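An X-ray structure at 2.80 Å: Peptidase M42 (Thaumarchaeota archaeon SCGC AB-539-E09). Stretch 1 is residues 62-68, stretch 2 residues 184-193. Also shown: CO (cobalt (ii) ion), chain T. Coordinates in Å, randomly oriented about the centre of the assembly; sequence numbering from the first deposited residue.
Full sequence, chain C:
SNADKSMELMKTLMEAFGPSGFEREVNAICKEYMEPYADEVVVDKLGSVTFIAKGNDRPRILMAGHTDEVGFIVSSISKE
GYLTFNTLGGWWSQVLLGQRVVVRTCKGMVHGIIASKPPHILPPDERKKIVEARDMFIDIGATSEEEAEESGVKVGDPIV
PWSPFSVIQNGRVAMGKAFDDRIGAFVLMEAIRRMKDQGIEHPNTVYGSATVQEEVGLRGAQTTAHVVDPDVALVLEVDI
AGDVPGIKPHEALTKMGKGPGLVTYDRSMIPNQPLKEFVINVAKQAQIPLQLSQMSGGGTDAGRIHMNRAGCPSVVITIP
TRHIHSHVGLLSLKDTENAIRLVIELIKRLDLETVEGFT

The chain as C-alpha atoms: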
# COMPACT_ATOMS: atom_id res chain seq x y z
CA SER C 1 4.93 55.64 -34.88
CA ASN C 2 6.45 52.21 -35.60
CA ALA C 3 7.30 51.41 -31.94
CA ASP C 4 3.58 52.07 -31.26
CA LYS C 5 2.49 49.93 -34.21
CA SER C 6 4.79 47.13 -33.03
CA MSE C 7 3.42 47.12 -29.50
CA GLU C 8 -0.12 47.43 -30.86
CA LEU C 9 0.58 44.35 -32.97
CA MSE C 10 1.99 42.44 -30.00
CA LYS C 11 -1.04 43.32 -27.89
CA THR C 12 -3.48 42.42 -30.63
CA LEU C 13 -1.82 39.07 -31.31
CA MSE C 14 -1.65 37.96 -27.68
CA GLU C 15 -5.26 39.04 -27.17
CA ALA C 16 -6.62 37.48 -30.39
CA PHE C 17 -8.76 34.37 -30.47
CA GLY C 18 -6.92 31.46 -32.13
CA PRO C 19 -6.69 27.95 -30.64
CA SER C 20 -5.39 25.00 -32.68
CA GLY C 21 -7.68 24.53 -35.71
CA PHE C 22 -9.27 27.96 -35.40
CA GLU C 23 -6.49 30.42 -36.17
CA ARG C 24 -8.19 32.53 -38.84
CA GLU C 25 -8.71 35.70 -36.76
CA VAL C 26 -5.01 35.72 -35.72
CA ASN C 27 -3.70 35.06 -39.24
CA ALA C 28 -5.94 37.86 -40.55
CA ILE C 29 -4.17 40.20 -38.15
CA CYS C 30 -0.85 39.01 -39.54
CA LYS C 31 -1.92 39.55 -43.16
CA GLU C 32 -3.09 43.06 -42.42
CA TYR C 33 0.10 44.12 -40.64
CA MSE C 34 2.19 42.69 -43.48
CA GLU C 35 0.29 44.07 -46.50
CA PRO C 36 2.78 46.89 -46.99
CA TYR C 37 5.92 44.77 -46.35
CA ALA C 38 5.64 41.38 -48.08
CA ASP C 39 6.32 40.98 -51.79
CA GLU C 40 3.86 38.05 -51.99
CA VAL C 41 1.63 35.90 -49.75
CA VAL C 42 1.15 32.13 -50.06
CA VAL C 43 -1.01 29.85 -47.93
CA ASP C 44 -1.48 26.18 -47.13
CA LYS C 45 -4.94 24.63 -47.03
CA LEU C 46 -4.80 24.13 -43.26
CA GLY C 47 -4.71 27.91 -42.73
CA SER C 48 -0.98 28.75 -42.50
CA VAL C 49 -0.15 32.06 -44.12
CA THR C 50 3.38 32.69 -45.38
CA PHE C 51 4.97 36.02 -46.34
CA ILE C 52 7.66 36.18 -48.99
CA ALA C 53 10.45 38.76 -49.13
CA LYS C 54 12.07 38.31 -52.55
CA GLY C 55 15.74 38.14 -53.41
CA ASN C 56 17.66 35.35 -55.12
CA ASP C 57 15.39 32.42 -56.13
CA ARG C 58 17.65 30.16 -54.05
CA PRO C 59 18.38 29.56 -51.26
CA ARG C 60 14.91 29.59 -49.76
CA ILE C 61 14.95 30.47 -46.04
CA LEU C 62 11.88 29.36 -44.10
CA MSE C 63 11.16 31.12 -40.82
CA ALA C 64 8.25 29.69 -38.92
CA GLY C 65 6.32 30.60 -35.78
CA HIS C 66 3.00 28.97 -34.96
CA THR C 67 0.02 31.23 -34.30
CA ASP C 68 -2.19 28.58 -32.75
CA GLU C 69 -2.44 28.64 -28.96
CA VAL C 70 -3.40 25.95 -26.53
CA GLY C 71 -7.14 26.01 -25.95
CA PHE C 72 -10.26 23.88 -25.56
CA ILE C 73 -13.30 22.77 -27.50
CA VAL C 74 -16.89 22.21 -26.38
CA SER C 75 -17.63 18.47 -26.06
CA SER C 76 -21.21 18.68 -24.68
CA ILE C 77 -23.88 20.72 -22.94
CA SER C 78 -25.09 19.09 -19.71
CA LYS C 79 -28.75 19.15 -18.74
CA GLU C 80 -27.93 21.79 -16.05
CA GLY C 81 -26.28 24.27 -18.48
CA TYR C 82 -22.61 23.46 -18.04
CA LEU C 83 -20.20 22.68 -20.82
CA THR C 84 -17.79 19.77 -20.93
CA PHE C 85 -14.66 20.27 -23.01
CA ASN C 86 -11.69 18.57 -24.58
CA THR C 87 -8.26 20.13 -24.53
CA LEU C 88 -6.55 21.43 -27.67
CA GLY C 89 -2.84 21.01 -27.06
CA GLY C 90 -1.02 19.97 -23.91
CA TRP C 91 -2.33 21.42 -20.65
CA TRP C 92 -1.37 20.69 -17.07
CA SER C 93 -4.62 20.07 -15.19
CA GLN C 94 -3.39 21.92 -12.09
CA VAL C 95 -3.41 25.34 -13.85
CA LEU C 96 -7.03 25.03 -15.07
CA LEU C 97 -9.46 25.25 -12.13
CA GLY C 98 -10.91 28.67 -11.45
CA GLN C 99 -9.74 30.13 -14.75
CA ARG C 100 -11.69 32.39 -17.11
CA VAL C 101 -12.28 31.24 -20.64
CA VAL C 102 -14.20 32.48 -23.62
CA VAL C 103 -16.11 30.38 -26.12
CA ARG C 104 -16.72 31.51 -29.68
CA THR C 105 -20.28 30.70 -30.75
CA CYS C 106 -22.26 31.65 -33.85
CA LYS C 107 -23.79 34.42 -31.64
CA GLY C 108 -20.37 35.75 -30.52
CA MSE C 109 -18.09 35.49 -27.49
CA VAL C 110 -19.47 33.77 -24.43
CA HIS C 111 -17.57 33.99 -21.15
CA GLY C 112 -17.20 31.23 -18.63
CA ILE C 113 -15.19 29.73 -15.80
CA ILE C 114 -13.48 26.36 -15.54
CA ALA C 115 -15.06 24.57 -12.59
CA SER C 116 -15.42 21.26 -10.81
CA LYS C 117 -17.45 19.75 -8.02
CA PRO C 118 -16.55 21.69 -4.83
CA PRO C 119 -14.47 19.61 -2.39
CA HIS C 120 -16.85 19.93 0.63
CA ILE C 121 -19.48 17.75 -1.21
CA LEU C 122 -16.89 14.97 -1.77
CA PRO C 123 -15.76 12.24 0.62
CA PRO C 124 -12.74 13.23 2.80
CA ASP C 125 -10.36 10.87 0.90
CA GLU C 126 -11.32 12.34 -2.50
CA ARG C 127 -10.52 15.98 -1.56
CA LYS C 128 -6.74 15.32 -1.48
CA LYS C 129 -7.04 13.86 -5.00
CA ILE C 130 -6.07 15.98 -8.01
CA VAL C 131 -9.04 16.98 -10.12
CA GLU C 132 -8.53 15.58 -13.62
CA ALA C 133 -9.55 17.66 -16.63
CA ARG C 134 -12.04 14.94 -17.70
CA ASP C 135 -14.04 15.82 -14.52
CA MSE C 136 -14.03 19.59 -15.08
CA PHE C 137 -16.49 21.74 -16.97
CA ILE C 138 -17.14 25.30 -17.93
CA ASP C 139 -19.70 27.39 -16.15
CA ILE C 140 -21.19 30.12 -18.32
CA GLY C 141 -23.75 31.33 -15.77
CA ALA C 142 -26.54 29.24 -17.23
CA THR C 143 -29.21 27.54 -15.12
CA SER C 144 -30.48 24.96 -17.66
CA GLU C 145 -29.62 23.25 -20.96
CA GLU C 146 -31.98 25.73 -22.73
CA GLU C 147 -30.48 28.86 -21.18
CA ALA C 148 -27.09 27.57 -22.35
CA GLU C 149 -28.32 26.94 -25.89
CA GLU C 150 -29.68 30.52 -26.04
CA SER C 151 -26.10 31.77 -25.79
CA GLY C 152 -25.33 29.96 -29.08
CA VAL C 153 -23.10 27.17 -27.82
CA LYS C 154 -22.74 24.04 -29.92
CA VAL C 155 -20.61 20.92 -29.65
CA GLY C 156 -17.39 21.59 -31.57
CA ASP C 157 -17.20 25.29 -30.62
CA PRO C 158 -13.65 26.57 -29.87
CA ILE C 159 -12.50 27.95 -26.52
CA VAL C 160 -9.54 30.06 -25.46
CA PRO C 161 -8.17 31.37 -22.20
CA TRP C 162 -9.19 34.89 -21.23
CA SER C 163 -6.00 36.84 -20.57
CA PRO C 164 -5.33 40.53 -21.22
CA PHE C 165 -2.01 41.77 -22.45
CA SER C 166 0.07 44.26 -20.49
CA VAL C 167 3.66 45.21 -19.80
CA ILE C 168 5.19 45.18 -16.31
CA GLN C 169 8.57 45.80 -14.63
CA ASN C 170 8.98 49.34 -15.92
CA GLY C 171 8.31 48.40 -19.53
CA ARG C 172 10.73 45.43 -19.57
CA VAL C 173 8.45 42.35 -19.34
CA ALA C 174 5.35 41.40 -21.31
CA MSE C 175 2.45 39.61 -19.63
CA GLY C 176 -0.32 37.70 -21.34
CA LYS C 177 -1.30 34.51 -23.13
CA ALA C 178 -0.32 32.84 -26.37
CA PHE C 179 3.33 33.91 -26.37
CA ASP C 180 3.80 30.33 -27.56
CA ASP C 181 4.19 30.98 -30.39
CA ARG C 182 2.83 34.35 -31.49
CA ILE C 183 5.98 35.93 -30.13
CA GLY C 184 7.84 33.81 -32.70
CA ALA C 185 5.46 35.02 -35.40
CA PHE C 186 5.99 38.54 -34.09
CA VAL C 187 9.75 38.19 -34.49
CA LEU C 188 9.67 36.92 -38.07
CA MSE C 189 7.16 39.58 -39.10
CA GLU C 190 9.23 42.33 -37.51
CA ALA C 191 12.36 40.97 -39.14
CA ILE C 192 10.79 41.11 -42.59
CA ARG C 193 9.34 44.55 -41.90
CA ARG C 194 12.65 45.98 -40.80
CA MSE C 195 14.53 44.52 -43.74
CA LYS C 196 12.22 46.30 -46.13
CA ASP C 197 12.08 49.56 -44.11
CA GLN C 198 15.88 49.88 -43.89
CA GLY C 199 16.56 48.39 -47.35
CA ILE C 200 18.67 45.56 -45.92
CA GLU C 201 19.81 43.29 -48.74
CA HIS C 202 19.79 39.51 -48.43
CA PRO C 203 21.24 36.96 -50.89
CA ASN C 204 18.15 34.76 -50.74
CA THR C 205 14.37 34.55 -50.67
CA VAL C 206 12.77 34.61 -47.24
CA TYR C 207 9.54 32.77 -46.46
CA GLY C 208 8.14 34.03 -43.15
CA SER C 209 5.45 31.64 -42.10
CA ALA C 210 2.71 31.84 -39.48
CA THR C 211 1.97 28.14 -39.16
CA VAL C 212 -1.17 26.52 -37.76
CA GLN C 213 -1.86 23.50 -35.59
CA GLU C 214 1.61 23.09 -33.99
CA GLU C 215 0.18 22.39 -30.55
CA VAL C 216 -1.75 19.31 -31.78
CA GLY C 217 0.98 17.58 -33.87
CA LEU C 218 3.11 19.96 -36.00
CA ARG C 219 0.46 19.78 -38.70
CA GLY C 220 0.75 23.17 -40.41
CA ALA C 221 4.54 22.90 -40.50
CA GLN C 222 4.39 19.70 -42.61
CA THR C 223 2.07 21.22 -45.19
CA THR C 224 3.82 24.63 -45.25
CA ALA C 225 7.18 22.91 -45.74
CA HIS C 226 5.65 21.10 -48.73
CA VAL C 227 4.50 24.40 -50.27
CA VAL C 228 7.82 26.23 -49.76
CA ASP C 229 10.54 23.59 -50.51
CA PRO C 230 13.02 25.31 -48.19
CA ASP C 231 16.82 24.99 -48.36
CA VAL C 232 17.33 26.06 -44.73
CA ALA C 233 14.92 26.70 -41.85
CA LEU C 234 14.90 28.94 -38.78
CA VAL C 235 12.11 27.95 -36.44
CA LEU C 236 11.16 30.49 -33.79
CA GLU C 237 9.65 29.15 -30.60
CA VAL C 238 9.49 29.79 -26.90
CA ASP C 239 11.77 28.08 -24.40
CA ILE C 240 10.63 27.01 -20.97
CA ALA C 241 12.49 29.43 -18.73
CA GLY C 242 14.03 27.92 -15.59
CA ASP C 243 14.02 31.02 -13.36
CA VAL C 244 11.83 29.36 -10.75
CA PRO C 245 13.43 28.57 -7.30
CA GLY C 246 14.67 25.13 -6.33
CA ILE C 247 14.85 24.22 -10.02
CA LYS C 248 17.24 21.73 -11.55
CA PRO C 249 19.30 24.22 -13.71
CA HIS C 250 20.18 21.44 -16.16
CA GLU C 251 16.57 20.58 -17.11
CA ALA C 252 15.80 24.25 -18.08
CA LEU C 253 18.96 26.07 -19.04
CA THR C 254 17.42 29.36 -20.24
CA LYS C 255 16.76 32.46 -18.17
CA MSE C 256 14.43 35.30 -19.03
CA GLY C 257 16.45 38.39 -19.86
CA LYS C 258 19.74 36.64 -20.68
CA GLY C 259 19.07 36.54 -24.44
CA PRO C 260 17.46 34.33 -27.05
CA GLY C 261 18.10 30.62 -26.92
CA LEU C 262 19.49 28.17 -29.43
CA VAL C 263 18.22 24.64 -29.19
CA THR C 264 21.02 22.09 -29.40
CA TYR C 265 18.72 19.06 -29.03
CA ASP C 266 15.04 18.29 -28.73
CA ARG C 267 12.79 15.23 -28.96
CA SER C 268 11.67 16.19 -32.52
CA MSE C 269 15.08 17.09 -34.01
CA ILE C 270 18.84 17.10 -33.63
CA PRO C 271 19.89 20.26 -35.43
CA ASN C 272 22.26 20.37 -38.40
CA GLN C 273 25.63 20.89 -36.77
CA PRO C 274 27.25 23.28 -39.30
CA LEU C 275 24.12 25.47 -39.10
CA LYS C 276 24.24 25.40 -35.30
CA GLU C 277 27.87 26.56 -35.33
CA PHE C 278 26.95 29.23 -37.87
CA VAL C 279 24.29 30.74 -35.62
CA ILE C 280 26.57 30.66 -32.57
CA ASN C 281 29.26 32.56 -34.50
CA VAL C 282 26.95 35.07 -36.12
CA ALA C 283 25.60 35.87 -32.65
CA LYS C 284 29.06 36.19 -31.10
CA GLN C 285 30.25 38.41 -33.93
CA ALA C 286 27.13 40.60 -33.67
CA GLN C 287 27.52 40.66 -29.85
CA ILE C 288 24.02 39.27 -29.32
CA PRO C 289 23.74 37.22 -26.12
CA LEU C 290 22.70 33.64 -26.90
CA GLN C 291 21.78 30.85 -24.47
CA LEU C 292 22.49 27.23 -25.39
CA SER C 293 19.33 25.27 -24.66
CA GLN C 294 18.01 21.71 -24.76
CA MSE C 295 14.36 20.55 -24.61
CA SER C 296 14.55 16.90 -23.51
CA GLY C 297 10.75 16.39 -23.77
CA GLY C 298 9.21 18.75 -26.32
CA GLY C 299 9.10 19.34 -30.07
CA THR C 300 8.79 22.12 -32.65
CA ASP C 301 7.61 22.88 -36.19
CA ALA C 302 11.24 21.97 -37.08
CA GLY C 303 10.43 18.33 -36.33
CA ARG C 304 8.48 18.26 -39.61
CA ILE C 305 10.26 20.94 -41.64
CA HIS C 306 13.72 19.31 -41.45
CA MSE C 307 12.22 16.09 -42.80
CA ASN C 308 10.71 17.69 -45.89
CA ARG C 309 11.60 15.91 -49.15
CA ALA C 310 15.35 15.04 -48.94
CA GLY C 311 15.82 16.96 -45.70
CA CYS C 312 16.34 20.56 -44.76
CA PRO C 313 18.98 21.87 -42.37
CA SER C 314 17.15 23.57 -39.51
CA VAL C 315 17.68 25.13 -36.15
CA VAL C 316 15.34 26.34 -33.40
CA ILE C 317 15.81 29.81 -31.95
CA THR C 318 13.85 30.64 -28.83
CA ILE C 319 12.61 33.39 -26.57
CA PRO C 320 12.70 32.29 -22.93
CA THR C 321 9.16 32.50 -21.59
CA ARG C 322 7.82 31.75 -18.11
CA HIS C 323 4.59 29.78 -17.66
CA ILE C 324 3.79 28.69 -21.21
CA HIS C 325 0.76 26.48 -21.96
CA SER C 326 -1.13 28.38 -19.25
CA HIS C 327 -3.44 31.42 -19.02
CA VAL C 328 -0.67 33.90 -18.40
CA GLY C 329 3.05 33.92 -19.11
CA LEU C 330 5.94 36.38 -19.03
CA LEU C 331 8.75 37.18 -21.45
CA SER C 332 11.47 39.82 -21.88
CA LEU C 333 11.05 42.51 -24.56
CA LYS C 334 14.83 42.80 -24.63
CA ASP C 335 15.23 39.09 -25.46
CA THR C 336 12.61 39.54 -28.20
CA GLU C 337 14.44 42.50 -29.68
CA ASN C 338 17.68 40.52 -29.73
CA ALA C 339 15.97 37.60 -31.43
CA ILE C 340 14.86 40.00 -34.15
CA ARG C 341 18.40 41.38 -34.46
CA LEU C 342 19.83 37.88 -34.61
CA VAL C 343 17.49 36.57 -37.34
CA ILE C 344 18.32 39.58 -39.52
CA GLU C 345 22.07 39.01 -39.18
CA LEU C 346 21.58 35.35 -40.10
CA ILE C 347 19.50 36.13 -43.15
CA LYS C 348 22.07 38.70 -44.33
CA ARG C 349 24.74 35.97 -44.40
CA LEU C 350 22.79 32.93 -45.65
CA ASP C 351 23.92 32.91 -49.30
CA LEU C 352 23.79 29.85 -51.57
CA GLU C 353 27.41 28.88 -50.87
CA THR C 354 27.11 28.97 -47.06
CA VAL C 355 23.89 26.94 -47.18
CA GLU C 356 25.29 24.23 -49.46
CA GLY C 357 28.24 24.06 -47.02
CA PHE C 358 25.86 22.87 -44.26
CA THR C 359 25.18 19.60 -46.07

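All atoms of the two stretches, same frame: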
# COMPACT_ATOMS: atom_id res chain seq x y z
N LEU C 62 13.19 29.42 -44.74
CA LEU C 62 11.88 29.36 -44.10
C LEU C 62 12.02 29.74 -42.63
O LEU C 62 12.75 29.08 -41.89
CB LEU C 62 11.30 27.95 -44.23
CG LEU C 62 9.99 27.68 -43.48
CD1 LEU C 62 8.93 28.72 -43.79
CD2 LEU C 62 9.46 26.30 -43.83
N MSE C 63 11.32 30.80 -42.23
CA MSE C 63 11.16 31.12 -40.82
C MSE C 63 9.76 30.80 -40.44
O MSE C 63 8.83 31.20 -41.12
CB MSE C 63 11.35 32.58 -40.55
CG MSE C 63 12.79 33.02 -40.73
SE MSE C 63 12.97 34.77 -39.82
CE MSE C 63 12.06 35.92 -41.14
N ALA C 64 9.58 30.11 -39.32
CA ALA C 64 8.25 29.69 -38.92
C ALA C 64 7.99 29.94 -37.46
O ALA C 64 8.85 29.66 -36.62
CB ALA C 64 8.06 28.21 -39.22
N GLY C 65 6.81 30.48 -37.16
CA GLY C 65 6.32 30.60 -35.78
C GLY C 65 4.84 30.31 -35.76
O GLY C 65 4.09 30.90 -36.53
N HIS C 66 4.39 29.39 -34.92
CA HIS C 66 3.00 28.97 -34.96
C HIS C 66 2.09 29.96 -34.25
O HIS C 66 2.43 30.44 -33.17
CB HIS C 66 2.80 27.53 -34.45
CG HIS C 66 3.06 27.34 -32.99
ND1 HIS C 66 2.08 27.50 -32.03
CD2 HIS C 66 4.17 26.95 -32.32
CE1 HIS C 66 2.58 27.24 -30.84
NE2 HIS C 66 3.85 26.91 -30.98
N THR C 67 0.95 30.27 -34.86
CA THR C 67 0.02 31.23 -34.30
C THR C 67 -1.11 30.57 -33.53
O THR C 67 -1.92 31.27 -32.92
CB THR C 67 -0.61 32.08 -35.38
OG1 THR C 67 -1.17 31.22 -36.38
CG2 THR C 67 0.42 32.99 -36.00
N ASP C 68 -1.21 29.25 -33.59
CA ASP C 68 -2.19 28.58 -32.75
C ASP C 68 -1.72 28.60 -31.30
O ASP C 68 -0.53 28.61 -31.02
CB ASP C 68 -2.51 27.15 -33.22
CG ASP C 68 -1.34 26.19 -33.09
OD1 ASP C 68 -0.22 26.56 -33.49
OD2 ASP C 68 -1.56 25.05 -32.63
N GLY C 184 7.01 34.26 -31.58
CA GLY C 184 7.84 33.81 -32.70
C GLY C 184 7.36 34.37 -34.04
O GLY C 184 8.17 34.80 -34.87
N ALA C 185 6.05 34.40 -34.23
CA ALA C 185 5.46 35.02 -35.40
C ALA C 185 5.75 36.51 -35.41
O ALA C 185 6.04 37.08 -36.45
CB ALA C 185 3.96 34.79 -35.41
N PHE C 186 5.68 37.12 -34.24
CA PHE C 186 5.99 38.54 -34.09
C PHE C 186 7.41 38.84 -34.54
O PHE C 186 7.64 39.81 -35.25
CB PHE C 186 5.81 38.97 -32.64
CG PHE C 186 6.20 40.39 -32.37
CD1 PHE C 186 5.29 41.42 -32.55
CD2 PHE C 186 7.47 40.69 -31.90
CE1 PHE C 186 5.64 42.73 -32.28
CE2 PHE C 186 7.83 41.99 -31.62
CZ PHE C 186 6.91 43.01 -31.81
N VAL C 187 8.36 38.01 -34.13
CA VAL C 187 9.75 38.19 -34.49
C VAL C 187 9.96 38.11 -36.00
O VAL C 187 10.60 38.97 -36.57
CB VAL C 187 10.63 37.13 -33.83
CG1 VAL C 187 12.04 37.14 -34.42
CG2 VAL C 187 10.71 37.40 -32.34
N LEU C 188 9.43 37.08 -36.64
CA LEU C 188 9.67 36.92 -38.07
C LEU C 188 9.01 38.03 -38.88
O LEU C 188 9.57 38.50 -39.87
CB LEU C 188 9.24 35.54 -38.56
CG LEU C 188 7.77 35.14 -38.51
CD1 LEU C 188 7.00 35.47 -39.78
CD2 LEU C 188 7.67 33.65 -38.24
N MSE C 189 7.83 38.46 -38.45
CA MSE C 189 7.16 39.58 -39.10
C MSE C 189 7.93 40.87 -38.94
O MSE C 189 8.04 41.64 -39.88
CB MSE C 189 5.77 39.76 -38.51
CG MSE C 189 4.84 38.72 -39.11
SE MSE C 189 2.99 39.10 -38.56
CE MSE C 189 3.07 38.56 -36.66
N GLU C 190 8.46 41.12 -37.75
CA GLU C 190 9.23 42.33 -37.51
C GLU C 190 10.54 42.30 -38.26
O GLU C 190 11.04 43.34 -38.69
CB GLU C 190 9.49 42.53 -36.02
CG GLU C 190 8.28 43.04 -35.26
CD GLU C 190 7.85 44.42 -35.70
OE1 GLU C 190 8.50 45.40 -35.27
OE2 GLU C 190 6.91 44.53 -36.51
N ALA C 191 11.12 41.11 -38.40
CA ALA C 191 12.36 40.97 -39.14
C ALA C 191 12.13 41.37 -40.59
O ALA C 191 12.86 42.17 -41.14
CB ALA C 191 12.87 39.54 -39.06
N ILE C 192 11.10 40.80 -41.21
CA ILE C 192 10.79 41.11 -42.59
C ILE C 192 10.46 42.59 -42.75
O ILE C 192 10.91 43.22 -43.71
CB ILE C 192 9.64 40.23 -43.11
CG1 ILE C 192 10.15 38.80 -43.33
CG2 ILE C 192 9.09 40.76 -44.43
CD1 ILE C 192 9.06 37.76 -43.41
N ARG C 193 9.70 43.14 -41.82
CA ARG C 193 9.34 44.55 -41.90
C ARG C 193 10.57 45.42 -41.90
O ARG C 193 10.72 46.28 -42.75
CB ARG C 193 8.44 44.97 -40.74
CG ARG C 193 8.06 46.45 -40.79
CD ARG C 193 7.17 46.86 -39.64
NE ARG C 193 7.85 46.87 -38.35
CZ ARG C 193 8.70 47.80 -37.91
NH1 ARG C 193 9.03 48.84 -38.65
NH2 ARG C 193 9.26 47.64 -36.71
CO CO T . 5.08 26.17 -29.46

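Stretch 1 opens in a β-strand that began earlier in the chain, and residues 184-193 belong to a helix that extends beyond the stretch at both ends. The helix lies across the strand with its direction largely reversed, at 144° between the two N-to-C directions, and the axes approach to 6.9 Å. No hydrogen bond joins the two segments. Each helix NH from Leu188 to Arg193 is already paired with a carbonyl four residues earlier. The contact between the segments is van der Waals packing, mostly of apolar groups.

Met63, a selenomethionine in this crystal, gives up the most surface. Its CA-to-CB bond points toward the helix, and its long, unbranched side chain, with chi angles m, t, m, carries the terminal methyl along the helix surface. There CE lies 3.8 Å from Leu188 CB, 4.1 Å from Ile192 CG1 and 4.3 Å from Ala191 CB. One methyl thus touches three residues on neighbouring turns, a reach that suits a flexible thioether-like chain. The same CE is 3.8 Å from Leu188 O, a van der Waals contact; that carbonyl accepts its hydrogen bond from Ile192 N.

Leu188 is the helix's main contribution. It too points toward its partner, and its CD2 reaches the strand backbone, 3.5 Å from Gly65 N and 3.8 Å from Ala64 C. The side chain therefore packs on the peptide linking Ala64 to Gly65, while its CB meets Met63. Ala64 itself directs its methyl away, as the alternation of a strand requires.

At Gly65 the backbones come closest: its CA is 4.5 Å from the CA of Ala185 and 4.3 Å from Gly184 C. A β-carbon here would point into the helix, falling only 2.7 Å from Ala185 N and 2.8 Å from Gly184 C, so the absence of a side chain permits this approach. Small residues face it from the helix. Gly184 presents only backbone, and the methyl of Ala185, set sideways, lies with CB 4.1 Å from Gly65 O and 4.0 Å from Thr67 CG2. Thr67 thus offers a methyl to this apolar contact, while its hydroxyl is satisfied elsewhere in the structure.

Beyond the packed face the chemistry turns polar. The CA-to-CB bond of His66 points away from the helix, and its NE2 binds the cobalt ion at 2.1 Å, while its ND1 donates to Asp68 O at 3.0 Å and, weakly, to Asp68 OD1 at 2.9 Å. At the other end, Arg193 NH2 forms a salt bridge with Glu190 OE1 at 2.8 Å, out of reach of the strand.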